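Local coordinates for protein MIP07328p (PDB 6FKK) that probably acts as a chemorepellent axon guidance cue that binds semaphorin receptors, here as its extracellular sema and PSI domains, at residues V198-R203 and A272-E278; T387-H392 and I450-I455; Y402-I406 and F418-L422; P493-L499 and T518-L523. All coordinates share one frame; numbering follows the deposited sequence.

Interaction 1: residues V198-R203 and A272-E278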
loop_
_atom_site.group_PDB
_atom_site.type_symbol
_atom_site.label_atom_id
_atom_site.label_comp_id
_atom_site.label_asym_id
_atom_site.label_seq_id
_atom_site.Cartn_x
_atom_site.Cartn_y
_atom_site.Cartn_z
ATOM N N VAL A 198 -1.746 5.188 -4.649
ATOM C CA VAL A 198 -2.029 4.065 -3.763
ATOM C C VAL A 198 -1.180 4.071 -2.501
ATOM O O VAL A 198 -1.445 3.263 -1.597
ATOM C CB VAL A 198 -1.867 2.712 -4.492
ATOM C CG1 VAL A 198 -2.665 2.694 -5.789
ATOM C CG2 VAL A 198 -0.399 2.417 -4.748
ATOM N N GLY A 199 -0.172 4.934 -2.398
ATOM C CA GLY A 199 0.637 4.970 -1.194
ATOM C C GLY A 199 1.861 5.858 -1.267
ATOM O O GLY A 199 2.306 6.240 -2.353
ATOM N N ALA A 200 2.416 6.192 -0.103
ATOM C CA ALA A 200 3.607 7.022 -0.009
ATOM C C ALA A 200 4.454 6.535 1.156
ATOM O O ALA A 200 3.943 6.371 2.267
ATOM C CB ALA A 200 3.244 8.501 0.174
ATOM N N ILE A 201 5.740 6.298 0.901
ATOM C CA ILE A 201 6.659 5.777 1.907
ATOM C C ILE A 201 7.877 6.687 1.982
ATOM O O ILE A 201 8.441 7.064 0.949
ATOM C CB ILE A 201 7.101 4.334 1.598
ATOM C CG1 ILE A 201 5.899 3.443 1.269
ATOM C CG2 ILE A 201 7.863 3.770 2.779
ATOM C CD1 ILE A 201 5.039 3.103 2.465
ATOM N N GLU A 202 8.285 7.027 3.202
ATOM C CA GLU A 202 9.523 7.756 3.439
ATOM C C GLU A 202 10.679 6.771 3.568
ATOM O O GLU A 202 10.545 5.725 4.211
ATOM C CB GLU A 202 9.407 8.603 4.710
ATOM C CG GLU A 202 10.686 9.325 5.112
ATOM C CD GLU A 202 10.654 9.811 6.550
ATOM O OE1 GLU A 202 9.658 9.531 7.253
ATOM O OE2 GLU A 202 11.624 10.471 6.980
ATOM N N ARG A 203 11.814 7.107 2.956
ATOM C CA ARG A 203 12.964 6.203 2.975
ATOM C C ARG A 203 14.228 6.960 2.599
ATOM O O ARG A 203 14.303 7.530 1.505
ATOM C CB ARG A 203 12.743 5.031 2.022
ATOM C CG ARG A 203 13.907 4.057 1.943
ATOM C CD ARG A 203 13.963 3.148 3.158
ATOM N NE ARG A 203 14.956 2.090 2.993
ATOM C CZ ARG A 203 15.037 1.015 3.767
ATOM N NH1 ARG A 203 14.178 0.849 4.764
ATOM N NH2 ARG A 203 15.974 0.103 3.543
ATOM N N ALA A 272 -2.684 -1.647 -4.288
ATOM C CA ALA A 272 -2.368 -1.431 -2.883
ATOM C C ALA A 272 -0.913 -1.794 -2.630
ATOM O O ALA A 272 -0.328 -2.605 -3.352
ATOM C CB ALA A 272 -3.278 -2.255 -1.966
ATOM N N ILE A 273 -0.340 -1.184 -1.591
ATOM C CA ILE A 273 1.002 -1.511 -1.133
ATOM C C ILE A 273 0.979 -1.658 0.382
ATOM O O ILE A 273 0.072 -1.184 1.068
ATOM C CB ILE A 273 2.052 -0.456 -1.543
ATOM C CG1 ILE A 273 1.776 0.876 -0.840
ATOM C CG2 ILE A 273 2.083 -0.283 -3.054
ATOM C CD1 ILE A 273 2.895 1.884 -0.987
ATOM N N SER A 274 1.991 -2.330 0.891
ATOM C CA SER A 274 2.223 -2.495 2.313
ATOM C C SER A 274 3.337 -1.567 2.767
ATOM O O SER A 274 4.086 -1.031 1.944
ATOM C CB SER A 274 2.599 -3.948 2.619
ATOM O OG SER A 274 3.875 -4.258 2.084
ATOM N N PRO A 275 3.477 -1.337 4.073
ATOM C CA PRO A 275 4.652 -0.609 4.563
ATOM C C PRO A 275 5.926 -1.371 4.238
ATOM O O PRO A 275 5.904 -2.540 3.845
ATOM C CB PRO A 275 4.420 -0.522 6.076
ATOM C CG PRO A 275 2.951 -0.694 6.246
ATOM C CD PRO A 275 2.517 -1.623 5.153
ATOM N N ILE A 276 7.063 -0.690 4.402
ATOM C CA ILE A 276 8.339 -1.351 4.165
ATOM C C ILE A 276 8.509 -2.485 5.163
ATOM O O ILE A 276 8.422 -2.285 6.381
ATOM C CB ILE A 276 9.500 -0.350 4.250
ATOM C CG1 ILE A 276 9.447 0.624 3.076
ATOM C CG2 ILE A 276 10.831 -1.087 4.255
ATOM C CD1 ILE A 276 10.660 1.522 2.983
ATOM N N VAL A 277 8.736 -3.687 4.646
ATOM C CA VAL A 277 8.899 -4.889 5.454
ATOM C C VAL A 277 10.382 -5.215 5.554
ATOM O O VAL A 277 11.116 -5.134 4.560
ATOM C CB VAL A 277 8.107 -6.064 4.850
ATOM C CG1 VAL A 277 8.477 -7.370 5.526
ATOM C CG2 VAL A 277 6.615 -5.808 4.970
ATOM N N GLU A 278 10.829 -5.574 6.754
ATOM C CA GLU A 278 12.222 -5.938 6.995
ATOM C C GLU A 278 12.314 -7.459 7.055
ATOM O O GLU A 278 12.001 -8.072 8.079
ATOM C CB GLU A 278 12.738 -5.290 8.276
ATOM C CG GLU A 278 12.762 -3.769 8.237
ATOM C CD GLU A 278 13.760 -3.217 7.232
ATOM O OE1 GLU A 278 14.710 -3.942 6.861
ATOM O OE2 GLU A 278 13.595 -2.052 6.812
#
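Two neighbouring blades of the sema-domain beta-propeller meet where Val198, Ile201 and Arg203 of 198-203 pack on Ile273, Ile276 and Glu278 of 272-278. The segments run in roughly the same direction, 24° apart, as innermost strands of successive blades do. Side chains make most of the contact. Val198 CG2 touches Ile273 CG2 at 4.0 Å. Ile273 has CG1 between its backbone N and carbonyl carbon (chi1 66°), and its CD1 reaches across to lie 3.8 Å from Gly199 CA. Glycine brings no side chain there. The same CD1 meets Ile201 CG1 tip to tip, at 4.1 Å. Further along, Ile201 CG2 sits 3.5 Å from Ile276 CG1. Ile276 also sends CD1 to the aliphatic part of Arg203, 3.7 Å from CD, the two chains crossing at about a right angle. Beyond it, Arg203 NH1 and Glu278 OE2 form a long salt bridge of 3.6 Å. The carboxylate lies nearly coplanar with the guanidinium, 12° apart, and comes in at its edge. Ser283 joins the two groups: it is hydrogen-bonded to Arg203 NH2 and weakly to Glu278 OE1. Val198 and Gly199 form a classic beta bulge opposite Phe210 of strand 206-214, which pairs with 198-203 in its blade. Strand 282-290 pairs with 265-279, and its Ala287 and Ile285 touch Ile273 and Ile276.

Interaction 2: residues T387-H392 and I450-I455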
loop_
_atom_site.group_PDB
_atom_site.type_symbol
_atom_site.label_atom_id
_atom_site.label_comp_id
_atom_site.label_asym_id
_atom_site.label_seq_id
_atom_site.Cartn_x
_atom_site.Cartn_y
_atom_site.Cartn_z
ATOM N N THR A 387 -7.407 -6.776 -3.551
ATOM C CA THR A 387 -7.592 -5.350 -3.273
ATOM C C THR A 387 -6.705 -4.827 -2.150
ATOM O O THR A 387 -6.341 -3.645 -2.161
ATOM C CB THR A 387 -9.062 -5.061 -2.935
ATOM O OG1 THR A 387 -9.463 -5.850 -1.807
ATOM C CG2 THR A 387 -9.965 -5.376 -4.122
ATOM N N ALA A 388 -6.344 -5.666 -1.181
ATOM C CA ALA A 388 -5.602 -5.229 -0.005
ATOM C C ALA A 388 -4.400 -6.137 0.221
ATOM O O ALA A 388 -4.289 -7.219 -0.361
ATOM C CB ALA A 388 -6.495 -5.207 1.244
ATOM N N ILE A 389 -3.496 -5.688 1.091
ATOM C CA ILE A 389 -2.246 -6.396 1.344
ATOM C C ILE A 389 -1.792 -6.088 2.765
ATOM O O ILE A 389 -1.974 -4.974 3.263
ATOM C CB ILE A 389 -1.173 -6.003 0.303
ATOM C CG1 ILE A 389 0.127 -6.782 0.522
ATOM C CG2 ILE A 389 -0.927 -4.505 0.334
ATOM C CD1 ILE A 389 0.108 -8.171 -0.067
ATOM N N ALA A 390 -1.215 -7.093 3.420
ATOM C CA ALA A 390 -0.625 -6.946 4.743
ATOM C C ALA A 390 0.319 -8.119 4.961
ATOM O O ALA A 390 0.104 -9.206 4.420
ATOM C CB ALA A 390 -1.691 -6.891 5.842
ATOM N N VAL A 391 1.368 -7.889 5.747
ATOM C CA VAL A 391 2.438 -8.866 5.928
ATOM C C VAL A 391 2.738 -9.030 7.410
ATOM O O VAL A 391 2.853 -8.040 8.142
ATOM C CB VAL A 391 3.718 -8.453 5.174
ATOM C CG1 VAL A 391 4.823 -9.472 5.405
ATOM C CG2 VAL A 391 3.443 -8.295 3.692
ATOM N N HIS A 392 2.867 -10.288 7.851
ATOM C CA HIS A 392 3.464 -10.623 9.138
ATOM C C HIS A 392 4.878 -11.115 8.863
ATOM O O HIS A 392 5.058 -12.276 8.463
ATOM C CB HIS A 392 2.648 -11.693 9.870
ATOM C CG HIS A 392 3.161 -12.020 11.241
ATOM N ND1 HIS A 392 2.580 -12.980 12.043
ATOM C CD2 HIS A 392 4.197 -11.514 11.953
ATOM C CE1 HIS A 392 3.236 -13.051 13.188
ATOM N NE2 HIS A 392 4.222 -12.173 13.158
ATOM N N ILE A 450 -12.983 -5.480 0.402
ATOM C CA ILE A 450 -12.003 -5.236 1.454
ATOM C C ILE A 450 -11.118 -4.070 1.032
ATOM O O ILE A 450 -10.417 -4.147 0.014
ATOM C CB ILE A 450 -11.168 -6.494 1.740
ATOM C CG1 ILE A 450 -12.061 -7.609 2.288
ATOM C CG2 ILE A 450 -10.036 -6.182 2.707
ATOM C CD1 ILE A 450 -11.322 -8.886 2.598
ATOM N N ARG A 451 -11.142 -2.992 1.815
ATOM C CA ARG A 451 -10.393 -1.783 1.493
ATOM C C ARG A 451 -8.969 -1.817 2.043
ATOM O O ARG A 451 -8.019 -1.476 1.329
ATOM C CB ARG A 451 -11.138 -0.554 2.025
ATOM C CG ARG A 451 -12.499 -0.326 1.381
ATOM C CD ARG A 451 -12.358 0.149 -0.057
ATOM N NE ARG A 451 -13.651 0.453 -0.664
ATOM C CZ ARG A 451 -14.274 -0.336 -1.534
ATOM N NH1 ARG A 451 -13.720 -1.479 -1.909
ATOM N NH2 ARG A 451 -15.448 0.021 -2.037
ATOM N N GLU A 452 -8.798 -2.221 3.300
ATOM C CA GLU A 452 -7.488 -2.235 3.934
ATOM C C GLU A 452 -7.379 -3.432 4.869
ATOM O O GLU A 452 -8.378 -4.059 5.231
ATOM C CB GLU A 452 -7.224 -0.938 4.711
ATOM C CG GLU A 452 -6.871 0.258 3.841
ATOM C CD GLU A 452 -7.032 1.575 4.575
ATOM O OE1 GLU A 452 -7.989 1.697 5.367
ATOM O OE2 GLU A 452 -6.203 2.485 4.362
ATOM N N LEU A 453 -6.142 -3.740 5.258
ATOM C CA LEU A 453 -5.849 -4.799 6.216
ATOM C C LEU A 453 -4.830 -4.285 7.220
ATOM O O LEU A 453 -3.795 -3.735 6.831
ATOM C CB LEU A 453 -5.313 -6.056 5.523
ATOM C CG LEU A 453 -6.276 -6.831 4.623
ATOM C CD1 LEU A 453 -5.598 -8.071 4.061
ATOM C CD2 LEU A 453 -7.535 -7.204 5.387
ATOM N N VAL A 454 -5.124 -4.465 8.505
ATOM C CA VAL A 454 -4.254 -4.037 9.593
ATOM C C VAL A 454 -3.919 -5.255 10.438
ATOM O O VAL A 454 -4.808 -6.046 10.776
ATOM C CB VAL A 454 -4.910 -2.940 10.451
ATOM C CG1 VAL A 454 -3.922 -2.406 11.478
ATOM C CG2 VAL A 454 -5.430 -1.821 9.567
ATOM N N ILE A 455 -2.643 -5.399 10.785
ATOM C CA ILE A 455 -2.147 -6.569 11.496
ATOM C C ILE A 455 -1.677 -6.143 12.879
ATOM O O ILE A 455 -0.843 -5.238 13.009
ATOM C CB ILE A 455 -1.011 -7.256 10.724
ATOM C CG1 ILE A 455 -1.572 -8.036 9.532
ATOM C CG2 ILE A 455 -0.213 -8.162 11.645
ATOM C CD1 ILE A 455 -0.523 -8.835 8.789
#
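The hydroxyl of Thr387 donates a hydrogen bond to the backbone carbonyl of Ile450, with OG1 2.7 Å from O. The donor lies in the carbonyl plane, on a lone pair. A chi1 of 58° sets OG1 between the backbone N and the carbonyl carbon of Thr387, which aims it at this oxygen. Gly409 O is a second, weak partner of the same hydroxyl. From here on the contact is apolar. Ala388 CB is 4.0 Å from Ile450 CG2 and 3.8 Å from Leu453 CG, so one methyl meets two branched side chains. Ala390 CB also meets two: Leu453 CB and Ile455 CD1 each lie 3.7 Å from it. Ile455 CD1 extends past this methyl to the backbone, 3.5 Å from Val391 O. Small alanines on one strand thus receive larger side chains from the other, and the strand axes come within 5.7 Å. Strands 387-392 and 452-455 run nearly parallel, 14° apart, but belong to different blades of the propeller. Each segment holds a classic beta bulge: Thr387 and Ala388 face Gly409, while Arg451 and Glu452 face Val465. Strand 386-396 pairs with 402-410, and its Ile389 touches Tyr286 and Val288 of the preceding blade. Strand 452-456 pairs with 461-465, whose Val464 and Leu462 pack against Leu453 and Ile455.

Interaction 3: residues Y402-I406 and F418-L422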
loop_
_atom_site.group_PDB
_atom_site.type_symbol
_atom_site.label_atom_id
_atom_site.label_comp_id
_atom_site.label_asym_id
_atom_site.label_seq_id
_atom_site.Cartn_x
_atom_site.Cartn_y
_atom_site.Cartn_z
ATOM N N TYR A 402 12.726 -18.634 8.497
ATOM C CA TYR A 402 11.841 -17.490 8.669
ATOM C C TYR A 402 11.092 -17.222 7.370
ATOM O O TYR A 402 11.705 -17.134 6.302
ATOM C CB TYR A 402 12.630 -16.254 9.105
ATOM C CG TYR A 402 13.286 -16.421 10.456
ATOM C CD1 TYR A 402 14.531 -17.025 10.576
ATOM C CD2 TYR A 402 12.652 -15.991 11.613
ATOM C CE1 TYR A 402 15.130 -17.188 11.812
ATOM C CE2 TYR A 402 13.243 -16.148 12.850
ATOM C CZ TYR A 402 14.481 -16.747 12.944
ATOM O OH TYR A 402 15.073 -16.910 14.176
ATOM N N TYR A 403 9.769 -17.106 7.468
ATOM C CA TYR A 403 8.911 -16.869 6.317
ATOM C C TYR A 403 8.022 -15.662 6.578
ATOM O O TYR A 403 7.545 -15.463 7.699
ATOM C CB TYR A 403 8.033 -18.088 6.009
ATOM C CG TYR A 403 8.800 -19.367 5.774
ATOM C CD1 TYR A 403 9.230 -19.718 4.501
ATOM C CD2 TYR A 403 9.086 -20.229 6.823
ATOM C CE1 TYR A 403 9.929 -20.892 4.283
ATOM C CE2 TYR A 403 9.782 -21.403 6.614
ATOM C CZ TYR A 403 10.203 -21.730 5.343
ATOM O OH TYR A 403 10.897 -22.898 5.137
ATOM N N ASP A 404 7.802 -14.861 5.540
ATOM C CA ASP A 404 6.824 -13.783 5.606
ATOM C C ASP A 404 5.442 -14.344 5.296
ATOM O O ASP A 404 5.208 -14.862 4.200
ATOM C CB ASP A 404 7.181 -12.671 4.621
ATOM C CG ASP A 404 8.425 -11.910 5.025
ATOM O OD1 ASP A 404 8.918 -12.137 6.149
ATOM O OD2 ASP A 404 8.911 -11.086 4.220
ATOM N N VAL A 405 4.529 -14.253 6.257
ATOM C CA VAL A 405 3.142 -14.640 6.026
ATOM C C VAL A 405 2.421 -13.453 5.401
ATOM O O VAL A 405 2.302 -12.390 6.019
ATOM C CB VAL A 405 2.458 -15.086 7.325
ATOM C CG1 VAL A 405 1.040 -15.558 7.038
ATOM C CG2 VAL A 405 3.268 -16.186 7.984
ATOM N N ILE A 406 1.947 -13.630 4.172
ATOM C CA ILE A 406 1.374 -12.547 3.385
ATOM C C ILE A 406 -0.143 -12.669 3.398
ATOM O O ILE A 406 -0.692 -13.744 3.124
ATOM C CB ILE A 406 1.916 -12.562 1.946
ATOM C CG1 ILE A 406 3.439 -12.421 1.964
ATOM C CG2 ILE A 406 1.279 -11.454 1.128
ATOM C CD1 ILE A 406 4.106 -12.853 0.681
ATOM N N PHE A 418 -0.745 -16.831 2.641
ATOM C CA PHE A 418 0.187 -17.677 1.906
ATOM C C PHE A 418 1.616 -17.291 2.254
ATOM O O PHE A 418 1.894 -16.164 2.674
ATOM C CB PHE A 418 -0.037 -17.595 0.389
ATOM C CG PHE A 418 0.420 -16.304 -0.236
ATOM C CD1 PHE A 418 -0.438 -15.221 -0.327
ATOM C CD2 PHE A 418 1.699 -16.183 -0.756
ATOM C CE1 PHE A 418 -0.023 -14.037 -0.910
ATOM C CE2 PHE A 418 2.120 -15.003 -1.337
ATOM C CZ PHE A 418 1.257 -13.929 -1.415
ATOM N N ILE A 419 2.520 -18.254 2.068
ATOM C CA ILE A 419 3.956 -18.036 2.177
ATOM C C ILE A 419 4.606 -18.551 0.900
ATOM O O ILE A 419 3.988 -19.247 0.095
ATOM C CB ILE A 419 4.571 -18.722 3.414
ATOM C CG1 ILE A 419 4.445 -20.243 3.297
ATOM C CG2 ILE A 419 3.913 -18.217 4.692
ATOM C CD1 ILE A 419 5.170 -20.999 4.386
ATOM N N ASN A 420 5.875 -18.197 0.721
ATOM C CA ASN A 420 6.642 -18.596 -0.450
ATOM C C ASN A 420 7.814 -19.467 -0.028
ATOM O O ASN A 420 8.459 -19.207 0.993
ATOM C CB ASN A 420 7.153 -17.377 -1.225
ATOM C CG ASN A 420 6.036 -16.599 -1.890
ATOM O OD1 ASN A 420 5.811 -15.430 -1.582
ATOM N ND2 ASN A 420 5.333 -17.246 -2.812
ATOM N N ILE A 421 8.083 -20.502 -0.817
ATOM C CA ILE A 421 9.221 -21.387 -0.605
ATOM C C ILE A 421 9.976 -21.493 -1.920
ATOM O O ILE A 421 9.393 -21.860 -2.948
ATOM C CB ILE A 421 8.791 -22.779 -0.111
ATOM C CG1 ILE A 421 8.249 -22.697 1.319
ATOM C CG2 ILE A 421 9.953 -23.757 -0.188
ATOM C CD1 ILE A 421 7.773 -24.026 1.859
ATOM N N LEU A 422 11.265 -21.168 -1.893
ATOM C CA LEU A 422 12.114 -21.192 -3.078
ATOM C C LEU A 422 13.021 -22.412 -3.004
ATOM O O LEU A 422 13.772 -22.572 -2.035
ATOM C CB LEU A 422 12.933 -19.906 -3.184
ATOM C CG LEU A 422 13.785 -19.720 -4.441
ATOM C CD1 LEU A 422 12.903 -19.670 -5.677
ATOM C CD2 LEU A 422 14.638 -18.464 -4.335
#
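The Phe418 ring carries Ile406 on one face, a CH-pi contact inside a beta hairpin of the sema propeller. Ile406 CB lies 3.9 Å from the ring centroid, 22° off the ring normal and offset toward the rim. The branches spread over the far end of the ring: CG2 is 3.5 Å from Phe418 CE1, and CD1 is 3.6 Å from Phe418 CE2. Phe418 CG takes the position between backbone N and carbonyl carbon (chi1 73°), which brings the ring across to Ile406. The second ring, that of Tyr403, has Ile419 CD1 over one face, 4.2 Å from Tyr403 CG. Asn420 O is at its edge, near the ring plane. Ile421 CG1 meets Tyr403 CE1 at 3.9 Å, obliquely. Val405 and Ile419 touch through their CG2 methyls. Strands 402-410 and 414-423 are the two middle strands of a four-stranded blade. The axes of 402-406 and 418-422 are 145° apart. Asp404 turns its carboxylate elsewhere, to Ser279 and Tyr286. Ile406 and Phe418 are an antiparallel hydrogen-bonded pair: Ile406 N to Phe418 O is 2.9 Å and nearly straight, while Phe418 N to Ile406 O is 3.1 Å and more bent.

Interaction 4: residues P493-L499 and T518-L523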
loop_
_atom_site.group_PDB
_atom_site.type_symbol
_atom_site.label_atom_id
_atom_site.label_comp_id
_atom_site.label_asym_id
_atom_site.label_seq_id
_atom_site.Cartn_x
_atom_site.Cartn_y
_atom_site.Cartn_z
ATOM N N PRO A 493 3.348 -21.526 9.010
ATOM C CA PRO A 493 4.650 -21.706 9.676
ATOM C C PRO A 493 4.610 -21.470 11.175
ATOM O O PRO A 493 5.567 -21.839 11.866
ATOM C CB PRO A 493 5.548 -20.674 8.977
ATOM C CG PRO A 493 4.600 -19.659 8.427
ATOM C CD PRO A 493 3.373 -20.426 8.033
ATOM N N ILE A 494 3.535 -20.886 11.699
ATOM C CA ILE A 494 3.455 -20.573 13.119
ATOM C C ILE A 494 2.696 -21.630 13.921
ATOM O O ILE A 494 2.827 -21.660 15.155
ATOM C CB ILE A 494 2.823 -19.181 13.324
ATOM C CG1 ILE A 494 3.433 -18.482 14.536
ATOM C CG2 ILE A 494 1.315 -19.288 13.470
ATOM C CD1 ILE A 494 3.104 -17.011 14.594
ATOM N N CYS A 495 1.922 -22.494 13.268
ATOM C CA CYS A 495 1.193 -23.557 13.949
ATOM C C CYS A 495 1.973 -24.862 13.840
ATOM O O CYS A 495 2.399 -25.247 12.746
ATOM C CB CYS A 495 -0.212 -23.747 13.367
ATOM S SG CYS A 495 -1.264 -22.268 13.242
ATOM N N ALA A 496 2.156 -25.534 14.973
ATOM C CA ALA A 496 2.773 -26.850 15.016
ATOM C C ALA A 496 1.949 -27.741 15.932
ATOM O O ALA A 496 1.248 -27.262 16.826
ATOM C CB ALA A 496 4.230 -26.781 15.496
ATOM N N TRP A 497 2.033 -29.049 15.701
ATOM C CA TRP A 497 1.223 -30.024 16.424
ATOM C C TRP A 497 2.060 -30.701 17.501
ATOM O O TRP A 497 3.073 -31.339 17.196
ATOM C CB TRP A 497 0.644 -31.069 15.473
ATOM C CG TRP A 497 -0.170 -32.102 16.180
ATOM C CD1 TRP A 497 0.209 -33.375 16.490
ATOM C CD2 TRP A 497 -1.501 -31.944 16.680
ATOM N NE1 TRP A 497 -0.809 -34.024 17.147
ATOM C CE2 TRP A 497 -1.869 -33.165 17.279
ATOM C CE3 TRP A 497 -2.419 -30.890 16.679
ATOM C CZ2 TRP A 497 -3.117 -33.363 17.863
ATOM C CZ3 TRP A 497 -3.654 -31.086 17.262
ATOM C CH2 TRP A 497 -3.992 -32.312 17.847
ATOM N N ASP A 498 1.628 -30.570 18.753
ATOM C CA ASP A 498 2.283 -31.245 19.865
ATOM C C ASP A 498 1.743 -32.664 19.990
ATOM O O ASP A 498 0.528 -32.873 20.047
ATOM C CB ASP A 498 2.056 -30.469 21.166
ATOM C CG ASP A 498 2.894 -30.998 22.321
ATOM O OD1 ASP A 498 3.690 -31.935 22.107
ATOM O OD2 ASP A 498 2.763 -30.469 23.447
ATOM N N LEU A 499 2.648 -33.642 20.020
ATOM C CA LEU A 499 2.220 -35.024 20.202
ATOM C C LEU A 499 1.983 -35.352 21.669
ATOM O O LEU A 499 1.181 -36.240 21.976
ATOM C CB LEU A 499 3.252 -35.980 19.606
ATOM C CG LEU A 499 3.337 -35.979 18.081
ATOM C CD1 LEU A 499 4.369 -36.985 17.592
ATOM C CD2 LEU A 499 1.971 -36.273 17.490
ATOM N N THR A 518 8.898 -32.759 20.373
ATOM C CA THR A 518 7.730 -33.592 20.125
ATOM C C THR A 518 6.731 -32.942 19.173
ATOM O O THR A 518 5.586 -33.399 19.090
ATOM C CB THR A 518 7.036 -33.935 21.448
ATOM O OG1 THR A 518 6.700 -32.727 22.143
ATOM C CG2 THR A 518 7.948 -34.782 22.325
ATOM N N TYR A 519 7.133 -31.899 18.454
ATOM C CA TYR A 519 6.233 -31.165 17.578
ATOM C C TYR A 519 6.396 -31.629 16.134
ATOM O O TYR A 519 7.452 -32.128 15.737
ATOM C CB TYR A 519 6.481 -29.655 17.664
ATOM C CG TYR A 519 6.085 -29.005 18.979
ATOM C CD1 TYR A 519 5.820 -29.766 20.112
ATOM C CD2 TYR A 519 5.966 -27.625 19.079
ATOM C CE1 TYR A 519 5.461 -29.170 21.308
ATOM C CE2 TYR A 519 5.604 -27.020 20.270
ATOM C CZ TYR A 519 5.353 -27.798 21.380
ATOM O OH TYR A 519 4.992 -27.200 22.566
ATOM N N LEU A 520 5.333 -31.453 15.349
ATOM C CA LEU A 520 5.323 -31.833 13.944
ATOM C C LEU A 520 4.870 -30.659 13.090
ATOM O O LEU A 520 3.906 -29.965 13.433
ATOM C CB LEU A 520 4.404 -33.037 13.694
ATOM C CG LEU A 520 4.864 -34.393 14.232
ATOM C CD1 LEU A 520 3.840 -35.465 13.900
ATOM C CD2 LEU A 520 6.229 -34.758 13.667
ATOM N N GLN A 521 5.568 -30.442 11.978
ATOM C CA GLN A 521 5.196 -29.415 11.015
ATOM C C GLN A 521 5.831 -29.758 9.676
ATOM O O GLN A 521 6.975 -30.217 9.627
ATOM C CB GLN A 521 5.636 -28.019 11.471
ATOM C CG GLN A 521 5.203 -26.895 10.540
ATOM C CD GLN A 521 5.650 -25.528 11.023
ATOM O OE1 GLN A 521 6.818 -25.164 10.898
ATOM N NE2 GLN A 521 4.716 -24.764 11.580
ATOM N N SER A 522 5.084 -29.534 8.597
ATOM C CA SER A 522 5.560 -29.840 7.247
ATOM C C SER A 522 5.092 -28.723 6.319
ATOM O O SER A 522 3.917 -28.670 5.946
ATOM C CB SER A 522 5.058 -31.201 6.779
ATOM O OG SER A 522 5.605 -31.531 5.515
ATOM N N LEU A 523 6.016 -27.837 5.951
ATOM C CA LEU A 523 5.712 -26.742 5.040
ATOM C C LEU A 523 6.154 -27.012 3.611
ATOM O O LEU A 523 5.582 -26.431 2.682
ATOM C CB LEU A 523 6.375 -25.446 5.522
ATOM C CG LEU A 523 6.070 -24.973 6.943
ATOM C CD1 LEU A 523 6.795 -23.667 7.231
ATOM C CD2 LEU A 523 4.576 -24.813 7.142
#
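Asp498 meets the Tyr519 ring of the opposite strand obliquely, at CE1, in the PSI domain (plexin repeat). Its CB lies 3.6 Å from Tyr519 CE1, and CG approaches the same atom, with carboxylate and ring planes 48° apart. A chi1 of -171° turns CG away from the backbone N of Asp498 and toward Tyr519 CE1. At the tip, OD1 accepts a bond from Thr518 OG1 at 3.1 Å, on the syn side and somewhat out of the carboxylate plane; Gln500 N also bonds to OD1. OD2 goes to Lys505 NZ in a salt bridge and to Thr501 OG1. The backbones pair antiparallel: Trp497 N to Leu520 O is 3.1 Å, and Leu520 N to Trp497 O is 2.9 Å. At the other end Gln521 extends its chain and gives NE2 to two carbonyls, Pro493 O at 3.1 Å and Cys495 O at 2.6 Å. It sits above both carbonyl planes, off their lone pairs. Gln521 OE1 bonds to Leu398 N of the sema domain. Leu523 CD1 packs on Pro493 CB at 3.7 Å. Cys495 is joined to Cys478 by a disulfide. The buried carboxylate thus has several donors, and the lysine probably helps keep it charged.

Interactions 1, 2 and 3 lie in the sema propeller, interaction 4 in the PSI domain. Interactions 1 and 2 both join strands of different blades and rest largely on side-chain packing, though interaction 1 is nearer the surface. They touch where Ile389 packs on Ile273. Interaction 3 instead lies within one blade, with backbone pairing and aromatic contacts, and falls, along the chain, between the two segments of interaction 2. Interactions 2 and 3 reach the same sheet, and His392 N probably bonds to Val405 O there. Interaction 4 is the most buried and most polar. It meets interaction 3 at the domain boundary, where Pro493 and Leu523 pack on Val405 and Tyr403.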